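Local coordinates for protein benzoate transport porin BenP (PDB 5DL8) that probably acts as an outer-membrane porin of the OprD family, a channel for uptake of small molecules such as benzoate into Acinetobacter baumannii, at residues 363-368 with 379-384. Numbering follows the deposited sequence.
Sequences VILNYA and LQYIRI. With C8E ((hydroxyethyloxy)tri(ethyloxy)octane), chain C.
Two donors grip Asn366 OD1. Gln380 NE2 reaches Asn366 OD1 at 2.9 Å, in the plane of that carbonyl and on a lone pair, though the bond is bent to 148° at the hydrogen. A water donates one proton to Asn366 OD1, 2.6 Å from its oxygen, and the other to Leu379 O, tying the amide to the opposite strand. Gln380 rises with CG anti to its backbone N (chi1 -171°) and stays extended beyond, alongside Asn366; the amide planes are turned 59° apart. Asn366 ND2 bonds to Asn337 OD1 on strand 336-349, so the asparagine bridges three neighbouring strands. Strands 355-368 and 377-388 are the arms of an antiparallel hairpin in the wall of the OprD-type β-barrel. Within 363-368 and 379-384 the hydrogen-bonded pairs are Val363–Arg383, Leu365–Tyr381 and Tyr367–Leu379; Leu365 N to Tyr381 O, at 2.8 Å, is the shortest of their six backbone bonds. On the face of Asn366, Ile364 CG1 lies beside Ile382 CG1 at 4.1 Å. On the other, Leu365 CD1 meets the edge of the Tyr381 ring, 4.3 Å from CD2, while Tyr381 OH bonds to Asp397. Nearer the hairpin turn, Tyr367 OH comes within 3.6 Å of C19 of a C8E detergent molecule.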
ATOM      1  N   VAL A 363      -9.983  -1.163  14.540  1.00 30.10           N
ATOM      2  CA  VAL A 363      -9.619  -0.200  15.588  1.00 31.33           C
ATOM      3  C   VAL A 363      -8.077   0.019  15.482  1.00 31.43           C
ATOM      4  O   VAL A 363      -7.358  -0.943  15.341  1.00 30.83           O
ATOM      5  CB  VAL A 363     -10.018  -0.735  17.018  1.00 31.02           C
ATOM      6  CG1 VAL A 363      -9.568   0.236  18.124  1.00 31.72           C
ATOM      7  CG2 VAL A 363     -11.525  -0.934  17.149  1.00 31.23           C
ATOM      8  N   ILE A 364      -7.602   1.276  15.427  1.00 32.59           N
ATOM      9  CA  ILE A 364      -6.195   1.660  15.196  1.00 31.40           C
ATOM     10  C   ILE A 364      -5.870   2.676  16.292  1.00 33.83           C
ATOM     11  O   ILE A 364      -6.532   3.786  16.385  1.00 33.13           O
ATOM     12  CB  ILE A 364      -6.072   2.292  13.829  1.00 33.55           C
ATOM     13  CG1 ILE A 364      -6.626   1.335  12.739  1.00 33.50           C
ATOM     14  CG2 ILE A 364      -4.641   2.739  13.504  1.00 32.53           C
ATOM     15  CD1 ILE A 364      -7.142   2.097  11.550  1.00 38.49           C
ATOM     16  N   LEU A 365      -4.921   2.280  17.155  1.00 31.62           N
ATOM     17  CA  LEU A 365      -4.454   3.077  18.265  1.00 32.67           C
ATOM     18  C   LEU A 365      -2.952   3.413  17.976  1.00 31.06           C
ATOM     19  O   LEU A 365      -2.216   2.511  17.616  1.00 30.15           O
ATOM     20  CB  LEU A 365      -4.624   2.278  19.610  1.00 34.31           C
ATOM     21  CG  LEU A 365      -6.102   1.880  19.980  1.00 35.67           C
ATOM     22  CD1 LEU A 365      -6.234   1.357  21.420  1.00 36.36           C
ATOM     23  CD2 LEU A 365      -7.103   3.036  19.827  1.00 36.56           C
ATOM     24  N   ASN A 366      -2.555   4.713  18.029  1.00 28.59           N
ATOM     25  CA  ASN A 366      -1.184   5.146  17.846  1.00 27.47           C
ATOM     26  C   ASN A 366      -0.747   5.934  19.067  1.00 27.84           C
ATOM     27  O   ASN A 366      -1.528   6.746  19.514  1.00 30.78           O
ATOM     28  CB  ASN A 366      -0.973   5.987  16.610  1.00 26.36           C
ATOM     29  CG  ASN A 366      -1.128   5.167  15.377  1.00 27.26           C
ATOM     30  OD1 ASN A 366      -0.357   4.188  15.092  1.00 26.50           O
ATOM     31  ND2 ASN A 366      -2.192   5.475  14.651  1.00 26.55           N
ATOM     32  N   TYR A 367       0.426   5.634  19.627  1.00 26.00           N
ATOM     33  CA  TYR A 367       0.975   6.389  20.743  1.00 26.49           C
ATOM     34  C   TYR A 367       2.431   6.700  20.386  1.00 26.12           C
ATOM     35  O   TYR A 367       3.224   5.772  20.284  1.00 26.53           O
ATOM     36  CB  TYR A 367       0.890   5.672  22.091  1.00 26.02           C
ATOM     37  CG  TYR A 367       1.352   6.608  23.203  1.00 27.24           C
ATOM     38  CD1 TYR A 367       0.655   7.835  23.504  1.00 29.15           C
ATOM     39  CD2 TYR A 367       2.497   6.417  23.831  1.00 26.62           C
ATOM     40  CE1 TYR A 367       1.089   8.705  24.492  1.00 29.56           C
ATOM     41  CE2 TYR A 367       2.903   7.279  24.794  1.00 28.56           C
ATOM     42  CZ  TYR A 367       2.199   8.424  25.131  1.00 29.81           C
ATOM     43  OH  TYR A 367       2.722   9.260  26.148  1.00 32.23           O
ATOM     44  N   ALA A 368       2.783   7.958  20.135  1.00 25.61           N
ATOM     45  CA  ALA A 368       4.179   8.318  19.885  1.00 25.56           C
ATOM     46  C   ALA A 368       4.731   8.788  21.319  1.00 27.33           C
ATOM     47  O   ALA A 368       4.201   9.710  21.935  1.00 28.33           O
ATOM     48  CB  ALA A 368       4.244   9.442  18.790  1.00 25.55           C
ATOM     49  N   LEU A 379       4.136   3.120  19.705  1.00 29.16           N
ATOM     50  CA  LEU A 379       3.382   1.893  19.748  1.00 29.68           C
ATOM     51  C   LEU A 379       2.176   2.017  18.789  1.00 30.27           C
ATOM     52  O   LEU A 379       1.554   3.118  18.634  1.00 29.40           O
ATOM     53  CB  LEU A 379       2.804   1.570  21.158  1.00 30.98           C
ATOM     54  CG  LEU A 379       3.697   1.619  22.356  1.00 32.21           C
ATOM     55  CD1 LEU A 379       2.802   1.603  23.623  1.00 33.94           C
ATOM     56  CD2 LEU A 379       4.735   0.550  22.360  1.00 33.18           C
ATOM     57  N   GLN A 380       1.789   0.875  18.230  1.00 28.88           N
ATOM     58  CA  GLN A 380       0.606   0.782  17.407  1.00 27.95           C
ATOM     59  C   GLN A 380      -0.016  -0.553  17.635  1.00 27.78           C
ATOM     60  O   GLN A 380       0.723  -1.608  17.630  1.00 27.61           O
ATOM     61  CB  GLN A 380       0.964   0.920  15.914  1.00 29.29           C
ATOM     62  CG  GLN A 380      -0.251   1.046  14.964  1.00 29.09           C
ATOM     63  CD  GLN A 380       0.201   1.076  13.545  1.00 30.32           C
ATOM     64  OE1 GLN A 380       0.707   0.070  12.985  1.00 30.84           O
ATOM     65  NE2 GLN A 380       0.119   2.249  12.959  1.00 29.91           N
ATOM     66  N   TYR A 381      -1.335  -0.491  17.839  1.00 26.40           N
ATOM     67  CA  TYR A 381      -2.233  -1.606  17.990  1.00 26.71           C
ATOM     68  C   TYR A 381      -3.414  -1.470  16.953  1.00 27.53           C
ATOM     69  O   TYR A 381      -4.139  -0.406  16.875  1.00 24.32           O
ATOM     70  CB  TYR A 381      -2.852  -1.672  19.391  1.00 28.91           C
ATOM     71  CG  TYR A 381      -3.896  -2.766  19.559  1.00 29.72           C
ATOM     72  CD1 TYR A 381      -3.559  -4.114  19.383  1.00 31.63           C
ATOM     73  CD2 TYR A 381      -5.200  -2.468  19.775  1.00 31.51           C
ATOM     74  CE1 TYR A 381      -4.495  -5.138  19.477  1.00 31.35           C
ATOM     75  CE2 TYR A 381      -6.169  -3.490  19.880  1.00 33.61           C
ATOM     76  CZ  TYR A 381      -5.798  -4.840  19.716  1.00 33.26           C
ATOM     77  OH  TYR A 381      -6.736  -5.878  19.783  1.00 33.98           O
ATOM     78  N   ILE A 382      -3.631  -2.584  16.254  1.00 27.84           N
ATOM     79  CA  ILE A 382      -4.647  -2.740  15.263  1.00 28.25           C
ATOM     80  C   ILE A 382      -5.486  -3.978  15.557  1.00 27.61           C
ATOM     81  O   ILE A 382      -4.951  -5.132  15.807  1.00 29.72           O
ATOM     82  CB  ILE A 382      -4.070  -2.726  13.864  1.00 30.99           C
ATOM     83  CG1 ILE A 382      -3.633  -1.325  13.540  1.00 33.77           C
ATOM     84  CG2 ILE A 382      -5.182  -2.969  12.818  1.00 33.24           C
ATOM     85  CD1 ILE A 382      -2.636  -1.212  12.421  1.00 35.80           C
ATOM     86  N   ARG A 383      -6.790  -3.768  15.604  1.00 26.27           N
ATOM     87  CA  ARG A 383      -7.742  -4.855  15.821  1.00 27.43           C
ATOM     88  C   ARG A 383      -8.681  -4.972  14.610  1.00 27.25           C
ATOM     89  O   ARG A 383      -9.403  -4.001  14.278  1.00 28.08           O
ATOM     90  CB  ARG A 383      -8.570  -4.686  17.141  1.00 27.81           C
ATOM     91  CG  ARG A 383      -9.727  -5.654  17.345  1.00 28.35           C
ATOM     92  CD  ARG A 383      -9.171  -7.040  17.632  1.00 30.02           C
ATOM     93  NE  ARG A 383     -10.243  -8.076  17.612  1.00 31.77           N
ATOM     94  CZ  ARG A 383     -10.084  -9.358  18.004  1.00 31.46           C
ATOM     95  NH1 ARG A 383      -8.940  -9.798  18.488  1.00 31.36           N
ATOM     96  NH2 ARG A 383     -11.076 -10.194  17.903  1.00 31.37           N
ATOM     97  N   ILE A 384      -8.701  -6.147  13.979  1.00 26.58           N
ATOM     98  CA  ILE A 384      -9.614  -6.450  12.880  1.00 27.22           C
ATOM     99  C   ILE A 384     -10.592  -7.525  13.265  1.00 28.33           C
ATOM    100  O   ILE A 384     -10.216  -8.566  13.876  1.00 30.72           O
ATOM    101  CB  ILE A 384      -8.801  -6.826  11.653  1.00 28.40           C
ATOM    102  CG1 ILE A 384      -8.001  -5.578  11.170  1.00 30.48           C
ATOM    103  CG2 ILE A 384      -9.707  -7.238  10.456  1.00 27.72           C
ATOM    104  CD1 ILE A 384      -6.751  -6.089  10.543  1.00 33.22           C
TER
HETATM  105  O12 C8E C 401       2.492   2.971  28.023  1.00 50.03           O
HETATM  106  C13 C8E C 401       3.657   3.749  28.204  1.00 45.45           C
HETATM  107  C14 C8E C 401       3.307   5.197  28.580  1.00 45.18           C
HETATM  108  O15 C8E C 401       4.428   5.810  29.271  1.00 46.93           O
HETATM  109  C16 C8E C 401       4.794   7.168  28.976  1.00 40.82           C
HETATM  110  C17 C8E C 401       3.743   8.104  29.563  1.00 37.05           C
HETATM  111  O18 C8E C 401       4.216   9.469  29.483  1.00 38.81           O
HETATM  112  C19 C8E C 401       3.095  10.381  29.599  1.00 41.72           C
HETATM  113  C20 C8E C 401       3.558  11.749  30.089  1.00 44.75           C
HETATM  114  O21 C8E C 401       4.638  12.212  29.259  1.00 46.83           O
HETATM  115  O   HOH W   1       1.989   4.308  16.183  1.00 30.39           O